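Local coordinates for protein TbpB (Actinobacillus pleuropneumoniae, PDB 3HOL) that probably binds host transferrin as the surface lipoprotein component of a bacterial receptor for iron acquisition, at residues E176-F179 with A180-K183. Sequence-based numbering, arbitrary orientation.
Sequences EVDF and ATKK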
# COMPACT_ATOMS: atom_id res chain seq x y z
N GLU A 176 -19.04 0.61 -8.61
CA GLU A 176 -18.88 1.84 -9.38
C GLU A 176 -18.10 2.82 -8.54
O GLU A 176 -18.51 3.16 -7.44
CB GLU A 176 -20.26 2.43 -9.75
CG GLU A 176 -20.17 3.74 -10.47
CD GLU A 176 -21.54 4.44 -10.57
OE1 GLU A 176 -22.27 4.09 -11.50
OE2 GLU A 176 -21.89 5.29 -9.70
N VAL A 177 -16.96 3.27 -9.05
CA VAL A 177 -16.09 4.16 -8.27
C VAL A 177 -16.11 5.56 -8.90
O VAL A 177 -15.78 5.73 -10.09
CB VAL A 177 -14.64 3.63 -8.14
CG1 VAL A 177 -13.77 4.62 -7.29
CG2 VAL A 177 -14.65 2.21 -7.49
N ASP A 178 -16.48 6.54 -8.08
CA ASP A 178 -16.37 7.94 -8.48
C ASP A 178 -15.10 8.48 -7.86
O ASP A 178 -15.08 8.79 -6.66
CB ASP A 178 -17.61 8.73 -8.03
CG ASP A 178 -17.63 10.19 -8.59
OD1 ASP A 178 -16.57 10.74 -8.94
OD2 ASP A 178 -18.74 10.77 -8.67
N PHE A 179 -14.02 8.54 -8.64
CA PHE A 179 -12.75 8.98 -8.08
C PHE A 179 -12.75 10.48 -7.70
O PHE A 179 -11.98 10.91 -6.82
CB PHE A 179 -11.58 8.61 -9.03
CG PHE A 179 -11.26 7.11 -9.02
CD1 PHE A 179 -11.80 6.25 -9.99
CD2 PHE A 179 -10.46 6.56 -8.02
CE1 PHE A 179 -11.51 4.84 -9.97
CE2 PHE A 179 -10.15 5.18 -7.97
CZ PHE A 179 -10.70 4.31 -8.93
N ALA A 180 -13.64 11.24 -8.34
CA ALA A 180 -13.76 12.67 -8.03
C ALA A 180 -14.26 12.87 -6.62
O ALA A 180 -13.79 13.80 -5.95
CB ALA A 180 -14.67 13.43 -9.07
N THR A 181 -15.18 12.03 -6.15
CA THR A 181 -15.69 12.14 -4.80
C THR A 181 -15.07 11.15 -3.77
O THR A 181 -15.38 11.23 -2.58
CB THR A 181 -17.18 11.98 -4.79
OG1 THR A 181 -17.51 10.71 -5.36
CG2 THR A 181 -17.84 13.06 -5.65
N LYS A 182 -14.21 10.24 -4.24
CA LYS A 182 -13.64 9.17 -3.43
C LYS A 182 -14.72 8.30 -2.78
O LYS A 182 -14.65 7.95 -1.58
CB LYS A 182 -12.63 9.73 -2.41
CG LYS A 182 -11.39 10.29 -3.14
CD LYS A 182 -10.23 10.61 -2.16
CE LYS A 182 -9.02 11.23 -2.88
NZ LYS A 182 -8.18 10.21 -3.65
N LYS A 183 -15.75 8.00 -3.58
CA LYS A 183 -16.88 7.16 -3.17
C LYS A 183 -16.99 5.93 -4.02
O LYS A 183 -16.73 5.97 -5.22
CB LYS A 183 -18.20 7.95 -3.33
CG LYS A 183 -18.32 9.11 -2.37
CD LYS A 183 -18.41 8.66 -0.94
CE LYS A 183 -18.62 9.87 0.03
NZ LYS A 183 -18.88 9.36 1.43
O HOH W 1 -9.67 9.54 -6.02
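A tight beta hairpin turn closed by a G1 beta bulge joins strands 171-178 and 183-190, with Asp178 and Lys183 as its last antiparallel, hydrogen-bonded pair. Asp178 N donates to Lys183 O at 2.9 Å, and Lys183 N returns a bond to Asp178 O at 3.2 Å. Lys182 and Lys183 together face Asp178 across the ladder; Lys182 is the first of the two bulge residues, its backbone in the left-handed helical region, which turns the chain back into the second strand.

The Asp178 carboxylate lies against the start of the turn. With CG anti to the backbone N (chi1 -173°), it reaches over the reversing chain, and OD1 accepts weak bonds from Ala180 N at 3.0 Å and Thr181 N at 3.4 Å. The Thr181 side chain crosses that of Asp178 at about a right angle, its OG1 lying 3.3 Å from Asp178 CG and bonding weakly to Asp178 O.

In this barrel of the transferrin-binding protein the two sides of the hairpin end are unlike. Lys183 leaves the backbone on the same face as Asp178, but its chain leads away from the turn, and NZ forms a salt bridge with Asp201 of strand 193-203. On the other face the buried Phe179 ring receives Val177 CG1 over its centre, 3.4 Å above the plane, and packs further against Tyr122, Ile202 and the ring of Phe238. The Lys182 chain bends at the last torsion (chi4 -77°), and one water bridges NZ to Phe179 O, accepting from the amine at 2.9 Å and donating to the carbonyl.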